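Local structure of esterase E25 (4Q05) at residues A160-L165 and A353-H358; A229-T234 and A349-F354; T294-G299 and V309-K314; D323-E328 and T344-A349. The protein probably hydrolyses carboxylic esters, working as a dimeric bacterial enzyme of the hormone-sensitive lipase family. All blocks are in the same frame, centred on the assembly; numbering follows the deposited sequence.

Contact 1 of 4, residues A160-L165 and A353-H358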
loop_
_atom_site.group_PDB
_atom_site.type_symbol
_atom_site.label_atom_id
_atom_site.label_comp_id
_atom_site.label_asym_id
_atom_site.label_seq_id
_atom_site.Cartn_x
_atom_site.Cartn_y
_atom_site.Cartn_z
ATOM N N ALA A 160 6.746 15.685 12.767
ATOM C CA ALA A 160 6.467 16.494 11.595
ATOM C C ALA A 160 6.875 17.956 11.820
ATOM O O ALA A 160 6.821 18.763 10.900
ATOM C CB ALA A 160 4.998 16.386 11.177
ATOM N N LYS A 161 7.285 18.275 13.048
ATOM C CA LYS A 161 7.786 19.609 13.389
ATOM C C LYS A 161 6.788 20.710 13.066
ATOM O O LYS A 161 7.080 21.647 12.318
ATOM C CB LYS A 161 9.109 19.869 12.681
ATOM C CG LYS A 161 10.172 18.823 13.011
ATOM C CD LYS A 161 11.454 19.086 12.231
ATOM C CE LYS A 161 12.490 17.991 12.487
ATOM N NZ LYS A 161 13.698 18.176 11.626
ATOM N N VAL A 162 5.601 20.587 13.638
ATOM C CA VAL A 162 4.520 21.502 13.339
ATOM C C VAL A 162 3.679 21.594 14.600
ATOM O O VAL A 162 3.598 20.632 15.358
ATOM C CB VAL A 162 3.659 20.961 12.184
ATOM C CG1 VAL A 162 2.941 19.676 12.622
ATOM C CG2 VAL A 162 2.663 22.006 11.717
ATOM N N ARG A 163 3.082 22.755 14.851
ATOM C CA ARG A 163 2.145 22.875 15.960
ATOM C C ARG A 163 0.902 22.091 15.626
ATOM O O ARG A 163 0.436 22.111 14.494
ATOM C CB ARG A 163 1.753 24.334 16.198
ATOM C CG ARG A 163 2.891 25.200 16.688
ATOM C CD ARG A 163 2.412 26.622 16.969
ATOM N NE ARG A 163 3.530 27.472 17.347
ATOM C CZ ARG A 163 4.331 28.078 16.475
ATOM N NH1 ARG A 163 4.123 27.945 15.166
ATOM N NH2 ARG A 163 5.332 28.824 16.915
ATOM N N VAL A 164 0.363 21.420 16.633
ATOM C CA VAL A 164 -0.850 20.657 16.488
ATOM C C VAL A 164 -1.919 21.191 17.428
ATOM O O VAL A 164 -1.642 21.559 18.567
ATOM C CB VAL A 164 -0.612 19.179 16.822
ATOM C CG1 VAL A 164 -1.912 18.411 16.723
ATOM C CG2 VAL A 164 0.443 18.597 15.884
ATOM N N LEU A 165 -3.140 21.244 16.927
ATOM C CA LEU A 165 -4.301 21.530 17.744
ATOM C C LEU A 165 -5.166 20.271 17.705
ATOM O O LEU A 165 -5.742 19.935 16.668
ATOM C CB LEU A 165 -5.063 22.730 17.175
ATOM C CG LEU A 165 -6.388 23.083 17.870
ATOM C CD1 LEU A 165 -6.127 23.530 19.300
ATOM C CD2 LEU A 165 -7.112 24.172 17.096
ATOM N N ALA A 353 7.601 16.611 4.920
ATOM C CA ALA A 353 7.867 17.022 3.547
ATOM C C ALA A 353 6.559 17.316 2.819
ATOM O O ALA A 353 6.478 18.209 1.988
ATOM C CB ALA A 353 8.674 15.961 2.807
ATOM N N PHE A 354 5.532 16.559 3.161
ATOM C CA PHE A 354 4.230 16.672 2.522
ATOM C C PHE A 354 3.566 17.987 2.927
ATOM O O PHE A 354 2.973 18.668 2.099
ATOM C CB PHE A 354 3.376 15.471 2.939
ATOM C CG PHE A 354 2.049 15.398 2.256
ATOM C CD1 PHE A 354 1.913 14.739 1.045
ATOM C CD2 PHE A 354 0.923 15.958 2.846
ATOM C CE1 PHE A 354 0.682 14.649 0.421
ATOM C CE2 PHE A 354 -0.320 15.858 2.232
ATOM C CZ PHE A 354 -0.435 15.210 1.011
ATOM N N LEU A 355 3.677 18.341 4.204
ATOM C CA LEU A 355 3.160 19.621 4.696
ATOM C C LEU A 355 3.932 20.806 4.107
ATOM O O LEU A 355 3.346 21.831 3.769
ATOM C CB LEU A 355 3.216 19.676 6.224
ATOM C CG LEU A 355 2.416 18.619 6.992
ATOM C CD1 LEU A 355 2.570 18.834 8.486
ATOM C CD2 LEU A 355 0.943 18.644 6.589
ATOM N N LEU A 356 5.248 20.675 3.998
ATOM C CA LEU A 356 6.043 21.733 3.369
ATOM C C LEU A 356 5.633 21.940 1.917
ATOM O O LEU A 356 5.626 23.059 1.417
ATOM C CB LEU A 356 7.541 21.433 3.455
ATOM C CG LEU A 356 8.143 21.555 4.855
ATOM C CD1 LEU A 356 9.590 21.096 4.851
ATOM C CD2 LEU A 356 8.024 22.986 5.359
ATOM N N GLN A 357 5.286 20.861 1.232
ATOM C CA GLN A 357 4.900 20.998 -0.171
ATOM C C GLN A 357 3.508 21.588 -0.377
ATOM O O GLN A 357 3.302 22.396 -1.283
ATOM C CB GLN A 357 5.009 19.671 -0.911
ATOM C CG GLN A 357 4.426 19.746 -2.315
ATOM C CD GLN A 357 4.882 18.614 -3.217
ATOM O OE1 GLN A 357 4.548 18.578 -4.404
ATOM N NE2 GLN A 357 5.642 17.682 -2.659
ATOM N N HIS A 358 2.551 21.201 0.463
ATOM C CA HIS A 358 1.162 21.529 0.178
ATOM C C HIS A 358 0.570 22.704 0.962
ATOM O O HIS A 358 -0.363 23.345 0.494
ATOM C CB HIS A 358 0.288 20.281 0.312
ATOM C CG HIS A 358 0.685 19.175 -0.617
ATOM N ND1 HIS A 358 0.570 19.280 -1.984
ATOM C CD2 HIS A 358 1.225 17.956 -0.379
ATOM C CE1 HIS A 358 1.003 18.168 -2.551
ATOM N NE2 HIS A 358 1.412 17.349 -1.600
#

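Contact 2 of 4, residues A229-T234 and A349-F354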
loop_
_atom_site.group_PDB
_atom_site.type_symbol
_atom_site.label_atom_id
_atom_site.label_comp_id
_atom_site.label_asym_id
_atom_site.label_seq_id
_atom_site.Cartn_x
_atom_site.Cartn_y
_atom_site.Cartn_z
ATOM N N ALA A 229 -3.946 20.461 3.346
ATOM C CA ALA A 229 -3.541 19.053 3.271
ATOM C C ALA A 229 -4.315 18.219 4.283
ATOM O O ALA A 229 -4.750 18.737 5.313
ATOM C CB ALA A 229 -2.050 18.918 3.534
ATOM N N LEU A 230 -4.488 16.930 3.995
ATOM C CA LEU A 230 -5.127 16.035 4.950
ATOM C C LEU A 230 -4.161 14.938 5.312
ATOM O O LEU A 230 -3.347 14.530 4.487
ATOM C CB LEU A 230 -6.362 15.380 4.345
ATOM C CG LEU A 230 -7.456 16.288 3.812
ATOM C CD1 LEU A 230 -8.633 15.416 3.392
ATOM C CD2 LEU A 230 -7.875 17.311 4.868
ATOM N N PHE A 231 -4.255 14.471 6.550
ATOM C CA PHE A 231 -3.547 13.282 6.995
ATOM C C PHE A 231 -4.575 12.225 7.381
ATOM O O PHE A 231 -5.423 12.468 8.245
ATOM C CB PHE A 231 -2.682 13.624 8.205
ATOM C CG PHE A 231 -2.044 12.436 8.840
ATOM C CD1 PHE A 231 -0.964 11.819 8.236
ATOM C CD2 PHE A 231 -2.535 11.921 10.032
ATOM C CE1 PHE A 231 -0.369 10.710 8.819
ATOM C CE2 PHE A 231 -1.952 10.830 10.623
ATOM C CZ PHE A 231 -0.862 10.216 10.018
ATOM N N LEU A 232 -4.527 11.068 6.722
ATOM C CA LEU A 232 -5.417 9.963 7.064
ATOM C C LEU A 232 -4.611 8.713 7.408
ATOM O O LEU A 232 -4.205 7.945 6.520
ATOM C CB LEU A 232 -6.368 9.657 5.913
ATOM C CG LEU A 232 -7.218 10.824 5.414
ATOM C CD1 LEU A 232 -8.043 10.366 4.228
ATOM C CD2 LEU A 232 -8.129 11.339 6.528
ATOM N N GLY A 233 -4.349 8.505 8.682
ATOM C CA GLY A 233 -3.673 7.341 9.150
ATOM C C GLY A 233 -4.708 6.317 9.484
ATOM O O GLY A 233 -5.644 6.658 10.141
ATOM N N THR A 234 -4.524 5.107 8.989
ATOM C CA THR A 234 -5.411 3.976 9.185
ATOM C C THR A 234 -6.889 4.404 9.355
ATOM O O THR A 234 -7.493 4.186 10.351
ATOM C CB THR A 234 -4.898 3.049 10.307
ATOM O OG1 THR A 234 -5.717 1.909 10.415
ATOM C CG2 THR A 234 -4.841 3.755 11.621
ATOM N N ALA A 349 8.783 12.116 8.839
ATOM C CA ALA A 349 9.634 12.914 7.965
ATOM C C ALA A 349 8.943 13.122 6.604
ATOM O O ALA A 349 8.947 14.227 6.058
ATOM C CB ALA A 349 11.008 12.265 7.798
ATOM N N GLU A 350 8.318 12.072 6.076
ATOM C CA GLU A 350 7.526 12.202 4.853
ATOM C C GLU A 350 6.338 13.154 5.060
ATOM O O GLU A 350 6.046 13.976 4.200
ATOM C CB GLU A 350 7.026 10.832 4.379
ATOM C CG GLU A 350 8.141 9.877 3.925
ATOM C CD GLU A 350 8.691 10.190 2.528
ATOM O OE1 GLU A 350 8.194 11.120 1.851
ATOM O OE2 GLU A 350 9.635 9.489 2.109
ATOM N N LEU A 351 5.655 13.046 6.201
ATOM C CA LEU A 351 4.538 13.941 6.475
ATOM C C LEU A 351 5.056 15.371 6.461
ATOM O O LEU A 351 4.474 16.256 5.833
ATOM C CB LEU A 351 3.882 13.627 7.825
ATOM C CG LEU A 351 2.692 14.539 8.167
ATOM C CD1 LEU A 351 1.681 14.555 7.026
ATOM C CD2 LEU A 351 2.019 14.154 9.487
ATOM N N ASN A 352 6.166 15.591 7.153
ATOM C CA ASN A 352 6.774 16.909 7.178
ATOM C C ASN A 352 7.020 17.444 5.778
ATOM O O ASN A 352 6.690 18.589 5.476
ATOM C CB ASN A 352 8.081 16.891 7.967
ATOM C CG ASN A 352 8.828 18.208 7.865
ATOM O OD1 ASN A 352 8.587 19.137 8.638
ATOM N ND2 ASN A 352 9.722 18.298 6.906
ATOM N N ALA A 353 7.601 16.611 4.920
ATOM C CA ALA A 353 7.867 17.022 3.547
ATOM C C ALA A 353 6.559 17.316 2.819
ATOM O O ALA A 353 6.478 18.209 1.988
ATOM C CB ALA A 353 8.674 15.961 2.807
ATOM N N PHE A 354 5.532 16.559 3.161
ATOM C CA PHE A 354 4.230 16.672 2.522
ATOM C C PHE A 354 3.566 17.987 2.927
ATOM O O PHE A 354 2.973 18.668 2.099
ATOM C CB PHE A 354 3.376 15.471 2.939
ATOM C CG PHE A 354 2.049 15.398 2.256
ATOM C CD1 PHE A 354 1.913 14.739 1.045
ATOM C CD2 PHE A 354 0.923 15.958 2.846
ATOM C CE1 PHE A 354 0.682 14.649 0.421
ATOM C CE2 PHE A 354 -0.320 15.858 2.232
ATOM C CZ PHE A 354 -0.435 15.210 1.011
#

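Contact 3 of 4, residues T294-G299 and V309-K314. With NA (sodium ion), chain C.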
loop_
_atom_site.group_PDB
_atom_site.type_symbol
_atom_site.label_atom_id
_atom_site.label_comp_id
_atom_site.label_asym_id
_atom_site.label_seq_id
_atom_site.Cartn_x
_atom_site.Cartn_y
_atom_site.Cartn_z
ATOM N N THR A 294 -3.760 14.506 0.083
ATOM C CA THR A 294 -3.954 13.623 1.221
ATOM C C THR A 294 -2.786 12.640 1.387
ATOM O O THR A 294 -2.267 12.088 0.414
ATOM C CB THR A 294 -5.283 12.868 1.072
ATOM O OG1 THR A 294 -6.353 13.818 1.051
ATOM C CG2 THR A 294 -5.516 11.870 2.220
ATOM N N PHE A 295 -2.389 12.442 2.637
ATOM C CA PHE A 295 -1.281 11.577 3.008
ATOM C C PHE A 295 -1.911 10.436 3.791
ATOM O O PHE A 295 -2.628 10.679 4.774
ATOM C CB PHE A 295 -0.316 12.389 3.880
ATOM C CG PHE A 295 0.932 11.648 4.326
ATOM C CD1 PHE A 295 0.873 10.672 5.309
ATOM C CD2 PHE A 295 2.175 11.999 3.816
ATOM C CE1 PHE A 295 2.026 10.029 5.737
ATOM C CE2 PHE A 295 3.330 11.372 4.252
ATOM C CZ PHE A 295 3.254 10.385 5.209
ATOM N N LEU A 296 -1.670 9.198 3.364
ATOM C CA LEU A 296 -2.278 8.046 4.034
ATOM C C LEU A 296 -1.224 7.037 4.455
ATOM O O LEU A 296 -0.244 6.833 3.762
ATOM C CB LEU A 296 -3.291 7.331 3.128
ATOM C CG LEU A 296 -4.422 8.181 2.542
ATOM C CD1 LEU A 296 -4.041 8.632 1.131
ATOM C CD2 LEU A 296 -5.724 7.371 2.523
ATOM N N ILE A 297 -1.444 6.401 5.592
ATOM C CA ILE A 297 -0.481 5.444 6.108
ATOM C C ILE A 297 -1.194 4.261 6.742
ATOM O O ILE A 297 -2.247 4.408 7.378
ATOM C CB ILE A 297 0.506 6.118 7.095
ATOM C CG1 ILE A 297 1.478 5.084 7.674
ATOM C CG2 ILE A 297 -0.232 6.791 8.220
ATOM C CD1 ILE A 297 2.531 5.710 8.543
ATOM N N THR A 298 -0.631 3.079 6.535
ATOM C CA THR A 298 -1.181 1.857 7.088
ATOM C C THR A 298 -0.037 0.824 7.064
ATOM O O THR A 298 1.123 1.199 6.942
ATOM C CB THR A 298 -2.428 1.395 6.287
ATOM O OG1 THR A 298 -2.953 0.176 6.829
ATOM C CG2 THR A 298 -2.080 1.191 4.813
ATOM N N GLY A 299 -0.346 -0.459 7.199
ATOM C CA GLY A 299 0.708 -1.457 7.185
ATOM C C GLY A 299 0.145 -2.821 6.878
ATOM O O GLY A 299 -1.070 -2.985 6.816
ATOM N N VAL A 309 -6.275 1.714 1.676
ATOM C CA VAL A 309 -5.852 1.672 0.284
ATOM C C VAL A 309 -7.050 1.901 -0.632
ATOM O O VAL A 309 -6.905 2.447 -1.722
ATOM C CB VAL A 309 -5.108 0.365 -0.075
ATOM C CG1 VAL A 309 -3.899 0.177 0.848
ATOM C CG2 VAL A 309 -6.029 -0.845 -0.023
ATOM N N ARG A 310 -8.230 1.496 -0.175
ATOM C CA ARG A 310 -9.462 1.782 -0.908
ATOM C C ARG A 310 -9.664 3.277 -0.942
ATOM O O ARG A 310 -10.068 3.829 -1.955
ATOM C CB ARG A 310 -10.670 1.094 -0.279
ATOM C CG ARG A 310 -10.728 -0.411 -0.542
ATOM C CD ARG A 310 -11.824 -1.051 0.285
ATOM N NE ARG A 310 -13.134 -0.527 -0.087
ATOM C CZ ARG A 310 -14.218 -0.588 0.677
ATOM N NH1 ARG A 310 -14.160 -1.138 1.884
ATOM N NH2 ARG A 310 -15.357 -0.076 0.245
ATOM N N THR A 311 -9.360 3.950 0.160
ATOM C CA THR A 311 -9.521 5.399 0.190
ATOM C C THR A 311 -8.475 6.078 -0.699
ATOM O O THR A 311 -8.791 6.998 -1.444
ATOM C CB THR A 311 -9.440 5.965 1.619
ATOM O OG1 THR A 311 -10.518 5.439 2.412
ATOM C CG2 THR A 311 -9.527 7.479 1.580
ATOM N N HIS A 312 -7.236 5.617 -0.606
ATOM C CA HIS A 312 -6.162 6.160 -1.417
ATOM C C HIS A 312 -6.525 6.048 -2.896
ATOM O O HIS A 312 -6.340 6.988 -3.669
ATOM C CB HIS A 312 -4.845 5.410 -1.166
ATOM C CG HIS A 312 -3.752 5.792 -2.116
ATOM N ND1 HIS A 312 -3.345 4.978 -3.151
ATOM C CD2 HIS A 312 -3.006 6.917 -2.208
ATOM C CE1 HIS A 312 -2.379 5.576 -3.828
ATOM N NE2 HIS A 312 -2.160 6.759 -3.281
ATOM N N ILE A 313 -7.045 4.889 -3.279
ATOM C CA ILE A 313 -7.350 4.633 -4.679
ATOM C C ILE A 313 -8.513 5.517 -5.097
ATOM O O ILE A 313 -8.476 6.119 -6.162
ATOM C CB ILE A 313 -7.658 3.140 -4.948
ATOM C CG1 ILE A 313 -6.371 2.309 -4.825
ATOM C CG2 ILE A 313 -8.258 2.942 -6.349
ATOM C CD1 ILE A 313 -5.247 2.769 -5.816
ATOM N N LYS A 314 -9.536 5.619 -4.251
ATOM C CA LYS A 314 -10.691 6.447 -4.609
ATOM C C LYS A 314 -10.280 7.912 -4.754
ATOM O O LYS A 314 -10.746 8.617 -5.652
ATOM C CB LYS A 314 -11.856 6.287 -3.608
ATOM C CG LYS A 314 -13.142 7.024 -4.070
ATOM C CD LYS A 314 -14.364 6.658 -3.230
ATOM C CE LYS A 314 -15.632 7.306 -3.804
ATOM N NZ LYS A 314 -16.861 6.879 -3.081
HETATM NA NA NA C . -3.554 2.252 -2.830
#

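Contact 4 of 4, residues D323-E328 and T344-A349. With NA (sodium ion), chain D.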
loop_
_atom_site.group_PDB
_atom_site.type_symbol
_atom_site.label_atom_id
_atom_site.label_comp_id
_atom_site.label_asym_id
_atom_site.label_seq_id
_atom_site.Cartn_x
_atom_site.Cartn_y
_atom_site.Cartn_z
ATOM N N ASP A 323 -0.813 10.403 -1.424
ATOM C CA ASP A 323 0.407 9.626 -1.275
ATOM C C ASP A 323 0.174 8.535 -0.253
ATOM O O ASP A 323 -0.279 8.810 0.861
ATOM C CB ASP A 323 1.555 10.538 -0.855
ATOM C CG ASP A 323 1.962 11.497 -1.968
ATOM O OD1 ASP A 323 1.728 11.147 -3.148
ATOM O OD2 ASP A 323 2.514 12.591 -1.685
ATOM N N LEU A 324 0.464 7.293 -0.635
ATOM C CA LEU A 324 0.232 6.160 0.247
ATOM C C LEU A 324 1.548 5.574 0.765
ATOM O O LEU A 324 2.508 5.408 0.003
ATOM C CB LEU A 324 -0.536 5.057 -0.492
ATOM C CG LEU A 324 -0.670 3.751 0.312
ATOM C CD1 LEU A 324 -1.621 3.883 1.503
ATOM C CD2 LEU A 324 -1.130 2.606 -0.587
ATOM N N PHE A 325 1.574 5.261 2.058
ATOM C CA PHE A 325 2.691 4.559 2.690
ATOM C C PHE A 325 2.161 3.345 3.437
ATOM O O PHE A 325 1.269 3.464 4.270
ATOM C CB PHE A 325 3.441 5.496 3.642
ATOM C CG PHE A 325 4.038 6.676 2.942
ATOM C CD1 PHE A 325 3.259 7.777 2.631
ATOM C CD2 PHE A 325 5.364 6.668 2.558
ATOM C CE1 PHE A 325 3.803 8.862 1.966
ATOM C CE2 PHE A 325 5.917 7.747 1.889
ATOM C CZ PHE A 325 5.133 8.845 1.597
ATOM N N VAL A 326 2.697 2.177 3.110
ATOM C CA VAL A 326 2.310 0.925 3.751
ATOM C C VAL A 326 3.578 0.305 4.328
ATOM O O VAL A 326 4.522 0.008 3.601
ATOM C CB VAL A 326 1.687 -0.065 2.745
ATOM C CG1 VAL A 326 1.311 -1.384 3.438
ATOM C CG2 VAL A 326 0.461 0.565 2.056
ATOM N N TYR A 327 3.596 0.109 5.635
ATOM C CA TYR A 327 4.784 -0.410 6.295
ATOM C C TYR A 327 4.659 -1.882 6.617
ATOM O O TYR A 327 3.712 -2.304 7.257
ATOM C CB TYR A 327 5.084 0.390 7.561
ATOM C CG TYR A 327 5.587 1.766 7.217
ATOM C CD1 TYR A 327 6.939 1.992 6.963
ATOM C CD2 TYR A 327 4.708 2.830 7.098
ATOM C CE1 TYR A 327 7.403 3.247 6.617
ATOM C CE2 TYR A 327 5.159 4.082 6.753
ATOM C CZ TYR A 327 6.509 4.285 6.510
ATOM O OH TYR A 327 6.945 5.543 6.172
ATOM N N GLU A 328 5.638 -2.652 6.163
ATOM C CA GLU A 328 5.768 -4.051 6.546
ATOM C C GLU A 328 5.686 -4.188 8.067
ATOM O O GLU A 328 6.405 -3.493 8.786
ATOM C CB GLU A 328 7.130 -4.559 6.065
ATOM C CG GLU A 328 7.502 -5.955 6.498
ATOM C CD GLU A 328 6.725 -7.001 5.744
ATOM O OE1 GLU A 328 5.752 -6.630 5.047
ATOM O OE2 GLU A 328 7.079 -8.190 5.852
ATOM N N THR A 344 8.336 4.882 11.836
ATOM C CA THR A 344 7.716 6.082 12.369
ATOM C C THR A 344 8.524 7.321 12.035
ATOM O O THR A 344 7.976 8.348 11.628
ATOM C CB THR A 344 7.574 5.937 13.897
ATOM O OG1 THR A 344 6.717 4.827 14.166
ATOM C CG2 THR A 344 7.006 7.193 14.526
ATOM N N GLN A 345 9.840 7.242 12.190
ATOM C CA GLN A 345 10.685 8.386 11.872
ATOM C C GLN A 345 10.564 8.729 10.398
ATOM O O GLN A 345 10.507 9.895 10.024
ATOM C CB GLN A 345 12.146 8.100 12.221
ATOM C CG GLN A 345 12.397 7.907 13.697
ATOM C CD GLN A 345 13.837 7.568 13.979
ATOM O OE1 GLN A 345 14.575 7.154 13.081
ATOM N NE2 GLN A 345 14.253 7.743 15.224
ATOM N N HIS A 346 10.520 7.705 9.558
ATOM C CA HIS A 346 10.398 7.936 8.124
ATOM C C HIS A 346 9.015 8.514 7.812
ATOM O O HIS A 346 8.879 9.530 7.117
ATOM C CB HIS A 346 10.596 6.622 7.374
ATOM C CG HIS A 346 10.275 6.711 5.914
ATOM N ND1 HIS A 346 10.765 7.710 5.105
ATOM C CD2 HIS A 346 9.523 5.914 5.119
ATOM C CE1 HIS A 346 10.327 7.527 3.868
ATOM N NE2 HIS A 346 9.572 6.445 3.853
ATOM N N ALA A 347 7.988 7.870 8.350
ATOM C CA ALA A 347 6.620 8.255 8.036
ATOM C C ALA A 347 6.403 9.750 8.287
ATOM O O ALA A 347 5.818 10.465 7.468
ATOM C CB ALA A 347 5.660 7.439 8.877
ATOM N N PHE A 348 6.884 10.227 9.424
ATOM C CA PHE A 348 6.610 11.606 9.800
ATOM C C PHE A 348 7.594 12.592 9.189
ATOM O O PHE A 348 7.271 13.756 8.989
ATOM C CB PHE A 348 6.464 11.715 11.313
ATOM C CG PHE A 348 5.218 11.054 11.805
ATOM C CD1 PHE A 348 3.984 11.647 11.582
ATOM C CD2 PHE A 348 5.261 9.798 12.381
ATOM C CE1 PHE A 348 2.816 11.017 11.984
ATOM C CE2 PHE A 348 4.099 9.168 12.797
ATOM C CZ PHE A 348 2.874 9.778 12.592
ATOM N N ALA A 349 8.783 12.116 8.839
ATOM C CA ALA A 349 9.634 12.914 7.965
ATOM C C ALA A 349 8.943 13.122 6.604
ATOM O O ALA A 349 8.947 14.227 6.058
ATOM C CB ALA A 349 11.008 12.265 7.798
HETATM NA NA NA D . 4.754 1.494 1.114
#

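Contact 1 of 4, residues A160-L165 and A353-H358
Leu355 alone carries the helical side of this contact, meeting Ala160 and Val162 across a modest buried area of 80 Å². At the start of segment 353-358, Ala353 has the CA nearest to the other segment, 8.2 Å from Ala160 CA, while its carbonyl oxygen is taken up inside the helix by Gln357 N. Phe354 turns to another side, where His358 CD2 lies 3.3 Å above the plane of its ring, over the centre. Leu355 comes next. Its CD1 is anti to CA (chi2 -179°), so the branch is stretched to its full length away from the helix axis. That methyl makes both contacts, at 4.2 Å from Val162 CG1 and 4.4 Å from Ala160 CB. No hydrogen bond crosses, and the spacing indicates loose apolar contact, not interdigitation. Leu356 points to a different side of the helix, onto Asp127 and Leu128. Gln357 places its CG over the centre of the His358 ring, 3.7 Å above the plane, and His358 also touches Pro293. On the facing segment the chain has just left helix 151-160, with Lys161 at a positive phi of 56°, and it straightens into strand 164-168. Val162 rests on Phe133 of strand 132-136, and Val164 packs back on helix 151-160, so Leu355 brings the end of helix 342-358 against the link between helix 151-160 and strand 164-168.

Contact 2 of 4, residues A229-T234 and A349-F354
Phe354 and Leu351 face Ala229 and Phe231 on the tight side of a contact that buries 177 Å² in all, with no hydrogen bond between the segments. The closest approach is Ala229 CB to Phe354 CE2, at 3.7 Å. The same ring carbon lies 4.0 Å from Leu230 O, meeting it obliquely. One helical turn back, Leu351 crosses Phe231 at about a right angle. Both methyls, CD1 and CD2, converge on one ring atom, each 4.0 Å from Phe231 CD1. Phe231 has CG anti to the backbone N (chi1 173°), which swings the ring along the strand until Gly233 N lies 3.9 Å above one face, offset toward the rim. A side-chain carbon built on Gly233 would fall close to Phe231 CZ. Strand 229-232 and helix 349-354 run nearly antiparallel, at 161°, with axes 10.4 Å apart. This is the layering of the alpha/beta hydrolase fold, in which the last helix covers one face of the central sheet. Phe231 also touches residues of a GxSxG pattern, Gly204 to Gly208, that is consistent with the nucleophile elbow of this family. Away from the strand the packing gives way to solvent. Ala349 and Ala353 are exposed, and Glu350, partly exposed, directs OE1 to a salt bridge with Arg316 of the second subunit.

Contact 3 of 4, residues T294-G299 and V309-K314
Strand 294-299 and helix 309-314 run nearly antiparallel (154°) with axes 9.1 Å apart at closest; the nearest CA atoms are those of Leu296 and His312, 7.0 Å apart. Leu296 carries most of the contact from the strand. Its CD1 comes to the edge of the His312 ring, in the ring plane, 3.9 Å from His312 CD2. The other branch, CD2, lies 3.9 Å from Thr311 CG2 and equally near the His312 backbone N. A chi2 of 96°, well off the staggered positions, points CD1 at the imidazole and CD2 between the Thr311 methyl and the His312 backbone. With an alanine in place of Leu296, both branches go, and a gap would probably open between the strand and the Thr311 methyl, with the imidazole edge losing one of its apolar neighbours. Further along, Thr298 CG2 only brushes Val309 CG1, at 4.5 Å; its OG1 is engaged by Asp302. His312 has CG anti to the backbone N (chi1 172°), and its two nitrogens fix the ring: NE2 is hydrogen-bonded to Ala322 O, while ND1 binds a sodium ion at 2.8 Å. Val326 O of the second subunit binds the same ion, so a residue buttressed by Leu296 also takes part in the dimer interface. The contact joins the first two elements of a beta-alpha-beta unit: helix 305-317 lies over the strand and leads into strand 322-327, its neighbour in the sheet.

Contact 4 of 4, residues D323-E328 and T344-A349
Phe325 and Ala347, with CA atoms 7.6 Å apart, set the register of strand 323-327 against helix 344-349, whose axes are 10.5 Å apart and almost exactly antiparallel at 177°. Tyr327 makes most of the strand's contact with the helix. Its ring meets that of His346 rim to rim, centroids 6.0 Å apart and planes at 78°, neither lying over the other's face. CG of Tyr327 stands anti to the carbonyl carbon (chi1 -71°), directing the ring at the helix, where CE2 lies 4.0 Å from Ala347 CB. Phe325 adds a looser touch, its CE2 4.3 Å from His346 NE2, and also stacks on Phe295 of the adjoining strand. An alanine at Tyr327 would remove the ring and would probably leave a gap over Ala347, with the His346 imidazole freer to turn. Leu324 and Val326 point to the other side of the sheet, toward helix 305-317 and the second subunit; Val326 O binds a sodium ion at 2.9 Å, shared with His312 ND1 of that subunit. No hydrogen bond crosses between the two segments, which implies that aromatic and apolar contact holds helix to strand, while the strand's polar backbone serves the sheet and the dimer.

Overall arrangement
From the N terminus, the first loop opens at 160-165, where helix 151-160 gives way to strand 164-168, and closes only at 353-358 in contact 1. Inside it lies the loop of contact 2, from strand 229-235 to the same terminal helix, the two contacts sharing Ala353 and Phe354. Contacts 3 and 4 nest within both and follow one another in series: the short loop from strand 294-299 to helix 305-317 closes before strand 322-327 begins the next. Helix 342-358 thus bears contacts 4, 2 and 1 in succession along one face of the sheet, whereas contact 3 lies on the other face. Contacts 2, 3 and 4 also reach the second subunit, contact 2 through Glu350.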